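Local coordinates for protein 11S globulin subunit beta (Cucurbita maxima, PDB 2E9Q) that stores nitrogen and carbon in the pumpkin seed as an 11S globulin, a nutrient reservoir assembled as a hexamer of two-chain subunits each derived from one precursor, at residues K85-A90 with V143-Y148; I98-C103 with K127-R132; R39-E44 with E184-G189. All coordinates share one frame; numbering follows the deposited sequence. Where two conformers were deposited one is given.

Contact 1. Residues K85-A90 with V143-Y148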
ATOM      1  N   LYS A  85      13.771  -5.179   9.302  1.00 37.55           N
ATOM      2  CA  LYS A  85      14.245  -4.843  10.631  1.00 36.44           C
ATOM      3  C   LYS A  85      15.387  -3.850  10.656  1.00 41.84           C
ATOM      4  O   LYS A  85      16.198  -3.760   9.724  1.00 43.83           O
ATOM      5  CB  LYS A  85      14.733  -6.100  11.362  1.00 39.23           C
ATOM      6  CG  LYS A  85      13.673  -7.125  11.709  1.00 41.38           C
ATOM      7  CD  LYS A  85      14.345  -8.408  12.185  1.00 45.73           C
ATOM      8  CE  LYS A  85      13.331  -9.465  12.587  1.00 49.66           C
ATOM      9  NZ  LYS A  85      13.992 -10.646  13.212  1.00 44.12           N
ATOM     10  N   LEU A  86      15.441  -3.115  11.752  1.00 33.25           N
ATOM     11  CA  LEU A  86      16.494  -2.177  12.013  1.00 34.61           C
ATOM     12  C   LEU A  86      16.977  -2.711  13.349  1.00 41.70           C
ATOM     13  O   LEU A  86      16.176  -3.188  14.162  1.00 38.85           O
ATOM     14  CB  LEU A  86      15.947  -0.765  12.152  1.00 38.50           C
ATOM     15  CG  LEU A  86      16.299   0.232  11.050  1.00 43.89           C
ATOM     16  CD1 LEU A  86      16.546  -0.438   9.711  1.00 35.90           C
ATOM     17  CD2 LEU A  86      15.182   1.230  10.976  1.00 39.16           C
ATOM     18  N   ILE A  87      18.282  -2.655  13.569  1.00 41.45           N
ATOM     19  CA  ILE A  87      18.857  -3.160  14.803  1.00 42.28           C
ATOM     20  C   ILE A  87      19.854  -2.167  15.329  1.00 48.64           C
ATOM     21  O   ILE A  87      20.871  -1.898  14.682  1.00 48.96           O
ATOM     22  CB  ILE A  87      19.571  -4.489  14.559  1.00 34.45           C
ATOM     23  CG1 ILE A  87      18.557  -5.538  14.117  1.00 40.34           C
ATOM     24  CG2 ILE A  87      20.317  -4.913  15.802  1.00 43.07           C
ATOM     25  CD1 ILE A  87      19.139  -6.922  13.888  1.00 38.38           C
ATOM     26  N   PHE A  88      19.562  -1.599  16.491  1.00 38.63           N
ATOM     27  CA  PHE A  88      20.477  -0.647  17.079  1.00 37.56           C
ATOM     28  C   PHE A  88      21.390  -1.384  18.042  1.00 44.01           C
ATOM     29  O   PHE A  88      20.915  -2.101  18.922  1.00 45.30           O
ATOM     30  CB  PHE A  88      19.727   0.444  17.827  1.00 37.51           C
ATOM     31  CG  PHE A  88      20.625   1.459  18.465  1.00 43.72           C
ATOM     32  CD1 PHE A  88      21.319   2.381  17.687  1.00 52.08           C
ATOM     33  CD2 PHE A  88      20.779   1.498  19.846  1.00 47.08           C
ATOM     34  CE1 PHE A  88      22.153   3.334  18.273  1.00 43.38           C
ATOM     35  CE2 PHE A  88      21.607   2.442  20.442  1.00 47.87           C
ATOM     36  CZ  PHE A  88      22.298   3.365  19.647  1.00 56.04           C
ATOM     37  N   VAL A  89      22.699  -1.212  17.860  1.00 45.04           N
ATOM     38  CA  VAL A  89      23.706  -1.844  18.714  1.00 44.98           C
ATOM     39  C   VAL A  89      23.892  -0.931  19.919  1.00 44.32           C
ATOM     40  O   VAL A  89      24.607   0.065  19.857  1.00 45.26           O
ATOM     41  CB  VAL A  89      25.054  -2.006  17.956  1.00 46.83           C
ATOM     42  CG1 VAL A  89      26.113  -2.591  18.874  1.00 45.37           C
ATOM     43  CG2 VAL A  89      24.853  -2.906  16.744  1.00 40.47           C
ATOM     44  N   ALA A  90      23.232  -1.281  21.017  1.00 49.51           N
ATOM     45  CA  ALA A  90      23.277  -0.474  22.227  1.00 45.62           C
ATOM     46  C   ALA A  90      24.568  -0.652  23.012  1.00 48.59           C
ATOM     47  O   ALA A  90      24.994   0.260  23.722  1.00 47.75           O
ATOM     48  CB  ALA A  90      22.068  -0.809  23.117  1.00 41.17           C
ATOM     49  N   VAL A 143      15.627 -11.832   4.316  1.00 42.43           N
ATOM     50  CA  VAL A 143      17.067 -12.007   4.309  1.00 47.82           C
ATOM     51  C   VAL A 143      17.559 -12.616   5.616  1.00 49.55           C
ATOM     52  O   VAL A 143      17.242 -12.114   6.697  1.00 50.58           O
ATOM     53  CB  VAL A 143      17.768 -10.650   4.095  1.00 45.02           C
ATOM     54  CG1 VAL A 143      19.264 -10.827   4.135  1.00 45.68           C
ATOM     55  CG2 VAL A 143      17.318 -10.043   2.773  1.00 45.08           C
ATOM     56  N   SER A 144      18.337 -13.692   5.519  1.00 44.66           N
ATOM     57  CA  SER A 144      18.859 -14.345   6.715  1.00 50.67           C
ATOM     58  C   SER A 144      20.122 -13.644   7.176  1.00 47.37           C
ATOM     59  O   SER A 144      20.898 -13.138   6.369  1.00 49.78           O
ATOM     60  CB  SER A 144      19.160 -15.820   6.456  1.00 46.07           C
ATOM     61  OG  SER A 144      20.262 -15.959   5.576  1.00 66.24           O
ATOM     62  N   HIS A 145      20.318 -13.612   8.484  1.00 44.72           N
ATOM     63  CA  HIS A 145      21.473 -12.964   9.057  1.00 43.99           C
ATOM     64  C   HIS A 145      21.829 -13.642  10.355  1.00 49.71           C
ATOM     65  O   HIS A 145      20.997 -14.316  10.959  1.00 50.57           O
ATOM     66  CB  HIS A 145      21.183 -11.486   9.307  1.00 45.28           C
ATOM     67  CG  HIS A 145      20.149 -11.239  10.361  1.00 50.61           C
ATOM     68  ND1 HIS A 145      20.405 -10.487  11.488  1.00 49.99           N
ATOM     69  CD2 HIS A 145      18.856 -11.635  10.458  1.00 53.56           C
ATOM     70  CE1 HIS A 145      19.316 -10.435  12.235  1.00 57.70           C
ATOM     71  NE2 HIS A 145      18.361 -11.121  11.633  1.00 48.52           N
ATOM     72  N   TRP A 146      23.078 -13.473  10.769  1.00 45.60           N
ATOM     73  CA  TRP A 146      23.570 -14.048  12.011  1.00 50.39           C
ATOM     74  C   TRP A 146      24.532 -13.039  12.620  1.00 49.93           C
ATOM     75  O   TRP A 146      25.178 -12.272  11.901  1.00 57.67           O
ATOM     76  CB  TRP A 146      24.286 -15.379  11.757  1.00 44.41           C
ATOM     77  CG  TRP A 146      25.403 -15.297  10.752  1.00 55.35           C
ATOM     78  CD1 TRP A 146      25.328 -15.591   9.420  1.00 53.33           C
ATOM     79  CD2 TRP A 146      26.761 -14.891  10.997  1.00 49.67           C
ATOM     80  NE1 TRP A 146      26.549 -15.398   8.822  1.00 51.51           N
ATOM     81  CE2 TRP A 146      27.448 -14.970   9.763  1.00 48.52           C
ATOM     82  CE3 TRP A 146      27.462 -14.472  12.137  1.00 45.61           C
ATOM     83  CZ2 TRP A 146      28.809 -14.642   9.634  1.00 47.74           C
ATOM     84  CZ3 TRP A 146      28.826 -14.142  12.008  1.00 56.67           C
ATOM     85  CH2 TRP A 146      29.479 -14.234  10.761  1.00 41.76           C
ATOM     86  N   MET A 147      24.608 -13.014  13.941  1.00 45.11           N
ATOM     87  CA  MET A 147      25.496 -12.084  14.604  1.00 41.93           C
ATOM     88  C   MET A 147      26.319 -12.784  15.666  1.00 48.67           C
ATOM     89  O   MET A 147      25.841 -13.708  16.335  1.00 46.30           O
ATOM     90  CB  MET A 147      24.695 -10.935  15.212  0.50 42.52           C
ATOM     91  CG  MET A 147      24.033 -10.060  14.157  0.50 50.68           C
ATOM     92  SD  MET A 147      23.019  -8.751  14.831  0.50 52.15           S
ATOM     93  CE  MET A 147      21.415  -9.545  14.815  0.50 48.67           C
ATOM     94  N   TYR A 148      27.569 -12.345  15.786  1.00 47.36           N
ATOM     95  CA  TYR A 148      28.514 -12.908  16.726  1.00 40.88           C
ATOM     96  C   TYR A 148      29.126 -11.808  17.574  1.00 43.67           C
ATOM     97  O   TYR A 148      29.442 -10.730  17.081  1.00 51.61           O
ATOM     98  CB  TYR A 148      29.617 -13.643  15.965  1.00 49.25           C
ATOM     99  CG  TYR A 148      30.786 -14.059  16.825  1.00 49.25           C
ATOM    100  CD1 TYR A 148      30.731 -15.218  17.600  1.00 57.43           C
ATOM    101  CD2 TYR A 148      31.937 -13.277  16.888  1.00 60.83           C
ATOM    102  CE1 TYR A 148      31.801 -15.588  18.418  1.00 59.63           C
ATOM    103  CE2 TYR A 148      33.012 -13.634  17.704  1.00 56.44           C
ATOM    104  CZ  TYR A 148      32.934 -14.792  18.463  1.00 55.79           C
ATOM    105  OH  TYR A 148      33.991 -15.148  19.261  1.00 62.51           O
TER
HETATM  106  O   HOH W   1      15.563 -11.773  10.674  1.00 44.45           O
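Ile87 meets Met147 and His145 through a single atom, its terminal methyl CD1, and the apolar part of the contact rests on that atom. Ile87 CD1 lies 3.6 Å from Met147 CE, the two side chains reaching toward each other tip to tip. Ile87 can do this because CD1 is anti to CA (chi2 -178°), which extends the branch, while Met147 runs extended as far as its sulfur and then bends at chi3 (-94°), which turns CE to the side. Ile87 CD1 also comes obliquely to the imidazole, 3.9 Å from His145 CE1. Met147 was modelled in two conformers, so its half of the meeting describes one of them.

The polar part runs through water. One water accepts from Lys85 NZ at 3.2 Å and is hydrogen-bonded to His145 NE2 at 3.0 Å. Lys85 NZ and His145 NE2 themselves stay 4.7 Å apart, so the lysine and the ring are coupled through the solvent molecule and are not directly bonded.

The backbones are well separated, with the CA atoms of Ile87 and Met147 11.1 Å from each other, as expected of facing sheets in a cupin beta-barrel. Strand 85-91 lies between strands 135-139 and 155-162 in one sheet; strand 145-149 lies between 74-81 and 93-98 in the other, with Trp146 packing on Leu420 of a neighbouring subunit.

Contact 2. Residues I98-C103 with K127-R132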
ATOM      1  N   ILE A  98      25.201 -11.176   6.287  1.00 46.59           N
ATOM      2  CA  ILE A  98      23.883 -10.990   5.711  1.00 53.91           C
ATOM      3  C   ILE A  98      23.918 -11.127   4.196  1.00 66.21           C
ATOM      4  O   ILE A  98      24.330 -10.217   3.477  1.00 69.21           O
ATOM      5  CB  ILE A  98      23.280  -9.624   6.123  1.00 51.48           C
ATOM      6  CG1 ILE A  98      21.932  -9.426   5.437  1.00 50.57           C
ATOM      7  CG2 ILE A  98      24.247  -8.500   5.808  1.00 58.59           C
ATOM      8  CD1 ILE A  98      21.154  -8.218   5.941  1.00 59.49           C
ATOM      9  N   ALA A  99      23.452 -12.282   3.733  1.00 70.17           N
ATOM     10  CA  ALA A  99      23.422 -12.650   2.322  1.00 77.35           C
ATOM     11  C   ALA A  99      22.838 -11.677   1.292  1.00 76.29           C
ATOM     12  O   ALA A  99      23.545 -11.253   0.376  1.00 81.68           O
ATOM     13  CB  ALA A  99      22.731 -14.007   2.174  1.00 71.48           C
ATOM     14  N   ILE A 100      21.559 -11.335   1.442  1.00 68.84           N
ATOM     15  CA  ILE A 100      20.833 -10.468   0.507  1.00 75.78           C
ATOM     16  C   ILE A 100      20.877 -11.057  -0.914  1.00 81.18           C
ATOM     17  O   ILE A 100      21.877 -10.952  -1.629  1.00 73.90           O
ATOM     18  CB  ILE A 100      21.324  -8.968   0.530  1.00 65.63           C
ATOM     19  CG1 ILE A 100      21.125  -8.323  -0.845  1.00 60.47           C
ATOM     20  CG2 ILE A 100      22.749  -8.858   1.011  1.00 73.89           C
ATOM     21  CD1 ILE A 100      19.689  -8.251  -1.295  1.00 73.95           C
ATOM     22  N   PRO A 101      19.761 -11.688  -1.332  1.00 84.30           N
ATOM     23  CA  PRO A 101      19.506 -12.352  -2.615  1.00 81.88           C
ATOM     24  C   PRO A 101      20.006 -11.672  -3.880  1.00 85.32           C
ATOM     25  O   PRO A 101      19.994 -10.444  -4.004  1.00 83.36           O
ATOM     26  CB  PRO A 101      17.989 -12.530  -2.616  1.00 85.18           C
ATOM     27  CG  PRO A 101      17.506 -11.423  -1.722  1.00 89.60           C
ATOM     28  CD  PRO A 101      18.496 -11.505  -0.601  1.00 88.68           C
ATOM     29  N   GLY A 102      20.434 -12.502  -4.826  1.00 87.51           N
ATOM     30  CA  GLY A 102      20.944 -12.003  -6.085  1.00 85.24           C
ATOM     31  C   GLY A 102      22.379 -11.565  -5.925  1.00 88.02           C
ATOM     32  O   GLY A 102      23.160 -11.609  -6.874  1.00 95.62           O
ATOM     33  N   CYS A 103      22.733 -11.155  -4.713  1.00 86.36           N
ATOM     34  CA  CYS A 103      24.081 -10.692  -4.433  1.00 86.16           C
ATOM     35  C   CYS A 103      25.013 -11.777  -3.924  1.00 92.04           C
ATOM     36  O   CYS A 103      25.610 -11.635  -2.852  1.00 95.50           O
ATOM     37  CB  CYS A 103      24.047  -9.556  -3.417  1.00 81.62           C
ATOM     38  SG  CYS A 103      23.017  -8.154  -3.930  1.00 82.12           S
ATOM     39  N   LYS A 127      30.668 -11.849   2.781  1.00 41.76           N
ATOM     40  CA  LYS A 127      31.511 -10.835   3.388  1.00 46.27           C
ATOM     41  C   LYS A 127      31.273 -10.867   4.893  1.00 53.84           C
ATOM     42  O   LYS A 127      30.154 -11.103   5.340  1.00 57.21           O
ATOM     43  CB  LYS A 127      31.141  -9.449   2.853  1.00 49.14           C
ATOM     44  CG  LYS A 127      31.778  -8.290   3.599  1.00 54.56           C
ATOM     45  CD  LYS A 127      31.171  -6.951   3.177  1.00 67.40           C
ATOM     46  CE  LYS A 127      31.512  -6.596   1.737  1.00 76.35           C
ATOM     47  NZ  LYS A 127      30.852  -5.329   1.296  1.00 79.03           N
ATOM     48  N   ILE A 128      32.324 -10.639   5.668  1.00 53.61           N
ATOM     49  CA  ILE A 128      32.205 -10.619   7.115  1.00 55.56           C
ATOM     50  C   ILE A 128      32.125  -9.155   7.491  1.00 58.12           C
ATOM     51  O   ILE A 128      33.099  -8.415   7.358  1.00 63.32           O
ATOM     52  CB  ILE A 128      33.421 -11.267   7.797  1.00 58.90           C
ATOM     53  CG1 ILE A 128      33.466 -12.765   7.463  1.00 59.04           C
ATOM     54  CG2 ILE A 128      33.355 -11.046   9.304  1.00 48.96           C
ATOM     55  CD1 ILE A 128      32.299 -13.563   8.009  1.00 46.38           C
ATOM     56  N   ARG A 129      30.956  -8.749   7.969  1.00 55.62           N
ATOM     57  CA  ARG A 129      30.689  -7.364   8.325  1.00 45.47           C
ATOM     58  C   ARG A 129      30.771  -7.107   9.820  1.00 52.83           C
ATOM     59  O   ARG A 129      29.997  -7.661  10.599  1.00 58.36           O
ATOM     60  CB  ARG A 129      29.316  -6.965   7.796  0.50 51.14           C
ATOM     61  CG  ARG A 129      29.017  -7.598   6.453  0.50 50.79           C
ATOM     62  CD  ARG A 129      27.839  -6.966   5.764  0.50 51.88           C
ATOM     63  NE  ARG A 129      27.464  -7.741   4.588  0.50 57.63           N
ATOM     64  CZ  ARG A 129      26.828  -7.242   3.538  0.50 51.87           C
ATOM     65  NH1 ARG A 129      26.498  -5.957   3.517  0.50 53.90           N
ATOM     66  NH2 ARG A 129      26.520  -8.027   2.513  0.50 45.04           N
ATOM     67  N   PRO A 130      31.722  -6.267  10.239  1.00 52.75           N
ATOM     68  CA  PRO A 130      31.889  -5.941  11.652  1.00 50.44           C
ATOM     69  C   PRO A 130      30.939  -4.802  12.005  1.00 54.76           C
ATOM     70  O   PRO A 130      30.482  -4.074  11.127  1.00 50.22           O
ATOM     71  CB  PRO A 130      33.349  -5.517  11.727  1.00 61.54           C
ATOM     72  CG  PRO A 130      33.537  -4.806  10.410  1.00 57.57           C
ATOM     73  CD  PRO A 130      32.841  -5.731   9.437  1.00 57.87           C
ATOM     74  N   PHE A 131      30.630  -4.665  13.285  1.00 46.31           N
ATOM     75  CA  PHE A 131      29.753  -3.598  13.738  1.00 54.12           C
ATOM     76  C   PHE A 131      30.104  -3.304  15.181  1.00 48.84           C
ATOM     77  O   PHE A 131      30.666  -4.148  15.876  1.00 55.13           O
ATOM     78  CB  PHE A 131      28.278  -4.007  13.607  1.00 48.14           C
ATOM     79  CG  PHE A 131      27.909  -5.220  14.406  1.00 47.40           C
ATOM     80  CD1 PHE A 131      27.677  -5.125  15.773  1.00 47.92           C
ATOM     81  CD2 PHE A 131      27.814  -6.467  13.795  1.00 46.27           C
ATOM     82  CE1 PHE A 131      27.362  -6.257  16.514  1.00 54.37           C
ATOM     83  CE2 PHE A 131      27.501  -7.602  14.527  1.00 47.67           C
ATOM     84  CZ  PHE A 131      27.275  -7.500  15.888  1.00 56.68           C
ATOM     85  N   ARG A 132      29.759  -2.110  15.632  1.00 55.52           N
ATOM     86  CA  ARG A 132      30.069  -1.709  16.988  1.00 56.77           C
ATOM     87  C   ARG A 132      28.976  -0.808  17.541  1.00 55.35           C
ATOM     88  O   ARG A 132      28.078  -0.380  16.811  1.00 48.73           O
ATOM     89  CB  ARG A 132      31.398  -0.962  16.989  1.00 56.15           C
ATOM     90  CG  ARG A 132      31.365   0.250  16.094  1.00 49.41           C
ATOM     91  CD  ARG A 132      32.669   1.018  16.133  1.00 56.23           C
ATOM     92  NE  ARG A 132      32.449   2.426  15.819  1.00 59.29           N
ATOM     93  CZ  ARG A 132      31.877   2.867  14.706  1.00 57.92           C
ATOM     94  NH1 ARG A 132      31.463   2.011  13.780  1.00 64.89           N
ATOM     95  NH2 ARG A 132      31.697   4.168  14.533  1.00 60.89           N
TER
HETATM   96  O   HOH W   2      27.752 -10.676   4.701  1.00 45.31           O
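With CG1 of Ile98 anti to the backbone N (chi1 177°), its other branch, CG2, falls between N and the carbonyl carbon and comes to rest over the guanidinium of Arg129. The arginine meets it with a chain extended from CG to NE. Ile98 CG2 sits 3.5 Å from Arg129 NE, above one face and displaced toward its rim, while the opposite face has Lys127 CD 4.0 Å above its plane. The flat group is thus sandwiched between aliphatic carbons, at least in the conformer described, one of two for Arg129. Ile100 adds a looser, oblique touch from CG2.

A water lies in the guanidinium plane and ties the segments together. It accepts from Ile98 N and from Arg129 NE, both at 3.0 Å, and donates to Lys127 O. Arg129 NH2 comes within 3.2 Å of Ile98 O at too poor an angle to bond, and its stronger partner is Glu105, through a salt bridge that probably steadies the charged end.

Beyond Ile98 the chain makes a type II beta turn from Ile100 to Cys103, with Gly102 at the positive phi that this turn favours. Cys103 then forms the disulfide to Cys282, the hallmark link of 11S globulins that joins the acidic and basic chains of the mature subunit.

Contact 3. Residues R39-E44 with E184-G189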
ATOM      1  N   ARG A  39       8.111 -10.953  27.595  1.00 39.69           N
ATOM      2  CA  ARG A  39       8.460 -12.353  27.417  1.00 38.34           C
ATOM      3  C   ARG A  39       9.978 -12.518  27.291  1.00 44.67           C
ATOM      4  O   ARG A  39      10.674 -11.606  26.861  1.00 42.55           O
ATOM      5  CB  ARG A  39       7.737 -12.887  26.178  1.00 44.12           C
ATOM      6  CG  ARG A  39       7.201 -14.296  26.334  1.00 72.91           C
ATOM      7  CD  ARG A  39       6.177 -14.651  25.249  1.00 86.45           C
ATOM      8  NE  ARG A  39       4.938 -13.870  25.349  1.00 93.03           N
ATOM      9  CZ  ARG A  39       4.568 -12.929  24.479  1.00 99.90           C
ATOM     10  NH1 ARG A  39       3.424 -12.275  24.657  1.00 96.18           N
ATOM     11  NH2 ARG A  39       5.338 -12.640  23.429  1.00 96.45           N
ATOM     12  N   ARG A  40      10.485 -13.694  27.655  1.00 47.65           N
ATOM     13  CA  ARG A  40      11.917 -13.947  27.637  1.00 44.22           C
ATOM     14  C   ARG A  40      12.285 -15.380  27.306  1.00 49.34           C
ATOM     15  O   ARG A  40      11.616 -16.310  27.745  1.00 48.68           O
ATOM     16  CB  ARG A  40      12.538 -13.588  28.985  0.50 50.94           C
ATOM     17  CG  ARG A  40      12.566 -12.108  29.260  0.50 45.53           C
ATOM     18  CD  ARG A  40      13.050 -11.794  30.660  0.50 43.59           C
ATOM     19  NE  ARG A  40      12.869 -10.376  30.939  0.50 37.84           N
ATOM     20  CZ  ARG A  40      11.708  -9.739  30.829  0.50 41.13           C
ATOM     21  NH1 ARG A  40      10.612 -10.391  30.449  0.50 40.10           N
ATOM     22  NH2 ARG A  40      11.644  -8.442  31.084  0.50 48.00           N
ATOM     23  N   ALA A  41      13.358 -15.541  26.533  1.00 43.58           N
ATOM     24  CA  ALA A  41      13.862 -16.855  26.139  1.00 49.29           C
ATOM     25  C   ALA A  41      15.367 -16.930  26.416  1.00 53.05           C
ATOM     26  O   ALA A  41      16.173 -16.210  25.816  1.00 49.42           O
ATOM     27  CB  ALA A  41      13.587 -17.114  24.659  1.00 51.44           C
ATOM     28  N   GLU A  42      15.736 -17.808  27.337  1.00 60.39           N
ATOM     29  CA  GLU A  42      17.127 -17.992  27.724  1.00 53.33           C
ATOM     30  C   GLU A  42      17.834 -18.910  26.735  1.00 50.21           C
ATOM     31  O   GLU A  42      17.290 -19.923  26.303  1.00 47.59           O
ATOM     32  CB  GLU A  42      17.189 -18.586  29.141  1.00 53.04           C
ATOM     33  CG  GLU A  42      16.626 -17.669  30.231  1.00 56.07           C
ATOM     34  CD  GLU A  42      17.570 -16.536  30.593  1.00 62.51           C
ATOM     35  OE1 GLU A  42      17.094 -15.505  31.126  1.00 55.13           O
ATOM     36  OE2 GLU A  42      18.793 -16.688  30.349  1.00 63.25           O
ATOM     37  N   ALA A  43      19.049 -18.549  26.367  1.00 44.37           N
ATOM     38  CA  ALA A  43      19.804 -19.371  25.439  1.00 53.35           C
ATOM     39  C   ALA A  43      21.131 -19.755  26.080  1.00 42.66           C
ATOM     40  O   ALA A  43      21.484 -19.252  27.146  1.00 46.26           O
ATOM     41  CB  ALA A  43      20.046 -18.608  24.128  1.00 46.25           C
ATOM     42  N   GLU A  44      21.859 -20.644  25.424  1.00 43.69           N
ATOM     43  CA  GLU A  44      23.144 -21.085  25.929  1.00 49.16           C
ATOM     44  C   GLU A  44      24.101 -19.924  26.142  1.00 52.25           C
ATOM     45  O   GLU A  44      24.777 -19.862  27.169  1.00 58.89           O
ATOM     46  CB  GLU A  44      23.763 -22.104  24.968  1.00 51.99           C
ATOM     47  CG  GLU A  44      25.173 -22.551  25.353  1.00 59.49           C
ATOM     48  CD  GLU A  44      25.737 -23.586  24.393  1.00 61.03           C
ATOM     49  OE1 GLU A  44      25.865 -24.766  24.783  1.00 60.11           O
ATOM     50  OE2 GLU A  44      26.044 -23.218  23.238  1.00 75.15           O
ATOM     51  N   GLU A 184      12.617 -21.640  20.565  1.00 64.59           N
ATOM     52  CA  GLU A 184      11.226 -21.677  20.988  1.00 75.95           C
ATOM     53  C   GLU A 184      10.656 -20.337  20.530  1.00 75.42           C
ATOM     54  O   GLU A 184      10.595 -19.391  21.309  1.00 79.74           O
ATOM     55  CB  GLU A 184      11.146 -21.814  22.508  1.00 80.54           C
ATOM     56  CG  GLU A 184      10.278 -22.980  22.965  1.00 95.09           C
ATOM     57  CD  GLU A 184      10.652 -23.488  24.348  1.00101.00           C
ATOM     58  OE1 GLU A 184      10.556 -22.705  25.318  1.00107.43           O
ATOM     59  OE2 GLU A 184      11.046 -24.674  24.464  1.00 99.96           O
ATOM     60  N   GLN A 185      10.267 -20.264  19.254  1.00 85.62           N
ATOM     61  CA  GLN A 185       9.735 -19.037  18.653  1.00 84.25           C
ATOM     62  C   GLN A 185       8.926 -18.205  19.637  1.00 88.78           C
ATOM     63  O   GLN A 185       7.806 -18.568  20.010  1.00 88.59           O
ATOM     64  CB  GLN A 185       8.866 -19.397  17.442  0.50 79.02           C
ATOM     65  CG  GLN A 185       9.202 -18.616  16.177  0.50 75.53           C
ATOM     66  CD  GLN A 185      10.622 -18.864  15.693  0.50 55.44           C
ATOM     67  OE1 GLN A 185      10.951 -19.951  15.221  0.50 56.17           O
ATOM     68  NE2 GLN A 185      11.469 -17.855  15.818  0.50 55.12           N
ATOM     69  N   VAL A 186       9.515 -17.088  20.057  1.00 88.46           N
ATOM     70  CA  VAL A 186       8.888 -16.187  21.016  1.00 93.72           C
ATOM     71  C   VAL A 186       8.597 -14.822  20.400  1.00 96.90           C
ATOM     72  O   VAL A 186       7.897 -14.002  21.000  1.00 94.84           O
ATOM     73  CB  VAL A 186       9.785 -15.990  22.265  1.00 97.05           C
ATOM     74  CG1 VAL A 186      11.117 -15.368  21.860  1.00 87.10           C
ATOM     75  CG2 VAL A 186       9.061 -15.115  23.299  1.00 98.23           C
ATOM     76  N   GLU A 187       9.144 -14.580  19.209  1.00 97.23           N
ATOM     77  CA  GLU A 187       8.921 -13.319  18.508  1.00 95.96           C
ATOM     78  C   GLU A 187       7.429 -13.025  18.599  1.00100.19           C
ATOM     79  O   GLU A 187       7.020 -11.891  18.857  1.00 98.22           O
ATOM     80  CB  GLU A 187       9.346 -13.434  17.041  1.00 93.80           C
ATOM     81  CG  GLU A 187      10.784 -13.896  16.851  1.00 88.10           C
ATOM     82  CD  GLU A 187      10.968 -15.380  17.123  1.00 90.55           C
ATOM     83  OE1 GLU A 187      12.125 -15.844  17.157  1.00 71.96           O
ATOM     84  OE2 GLU A 187       9.953 -16.086  17.297  1.00 96.90           O
ATOM     85  N   ARG A 188       6.625 -14.068  18.402  1.00104.54           N
ATOM     86  CA  ARG A 188       5.170 -13.970  18.484  1.00107.44           C
ATOM     87  C   ARG A 188       4.632 -15.269  19.082  1.00109.22           C
ATOM     88  O   ARG A 188       3.436 -15.392  19.366  1.00110.60           O
ATOM     89  CB  ARG A 188       4.572 -13.749  17.095  1.00109.86           C
ATOM     90  CG  ARG A 188       5.195 -12.589  16.329  1.00112.59           C
ATOM     91  CD  ARG A 188       5.073 -11.277  17.091  1.00111.63           C
ATOM     92  NE  ARG A 188       3.701 -10.790  17.170  1.00106.18           N
ATOM     93  CZ  ARG A 188       3.102 -10.100  16.208  1.00104.82           C
ATOM     94  NH1 ARG A 188       3.754  -9.816  15.090  1.00 98.11           N
ATOM     95  NH2 ARG A 188       1.854  -9.676  16.373  1.00109.33           N
ATOM     96  N   GLY A 189       5.532 -16.235  19.261  1.00110.34           N
ATOM     97  CA  GLY A 189       5.175 -17.523  19.836  1.00108.58           C
ATOM     98  C   GLY A 189       3.989 -18.220  19.200  1.00106.54           C
ATOM     99  O   GLY A 189       4.081 -18.752  18.097  1.00106.95           O
TER
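Glu187 OE1, on the residue following the Val186 that packs against Arg39 and Ala41, receives a salt bridge from Arg241 and lies close to the amide of Gln185. The sounder of the amide's two weak bonds runs from Gln185 NE2 to Glu187 OE2, at 2.8 Å with an N-H...O angle of 148°. It remains tentative, since Gln185 was modelled in two conformers. The weak amide bonds lie within 184-189, while Arg241 holds the carboxylate from outside; the CB atoms of Gln185 and Glu187 point away from 39-44 and that of Val186 toward it.

Val186 carries the contact with both of its methyls. CG2, anti to the backbone N, presses on the aliphatic part of Arg39, with Val186 CG2 3.5 Å from Arg39 CD and 3.7 Å from Arg39 CG. The side chains run antiparallel past one another, so the methyl lies alongside the arginine's carbons. CG1 takes the other partner: Val186 CG1 and Ala41 CB are 4.1 Å apart.

Strand 39-43 is an outermost strand, within this chain, of a sheet of the N-terminal cupin barrel, pairing with 46-50. The loop after strand 176-178 lies against it, and Val186 also touches Val50 on that second strand, so one valine spans two neighbouring strands of the sheet.

At the carbons that touch the valine, the Arg39 chain bends (chi3 -67°). Its guanidinium edge then comes near Val186 O, close to the plane, but Arg39 NH2 remains 3.8 Å from that oxygen, too far to count as a bond.

How the contacts relate
All three contacts belong to the N-terminal cupin domain, and their chemistry differs with their place in the fold. Contact 1 is the buried one, joining the two facing sheets through apolar tips and a bridging water. Contacts 2 and 3 are partly buried, with centres about 18 Å from that of the chain, and in both an aliphatic branch lies against an arginine: against the flat guanidinium in contact 2, where water also bridges, against the methylene carbons in contact 3. Contacts 1 and 2 touch, Val143 CG1 packing 3.3 Å from Ile98 CG1. Contact 3 reaches the same sheet as contact 1, but is remote from contact 2: their centres are about 25 Å apart. Each also has residues reaching a neighbouring subunit.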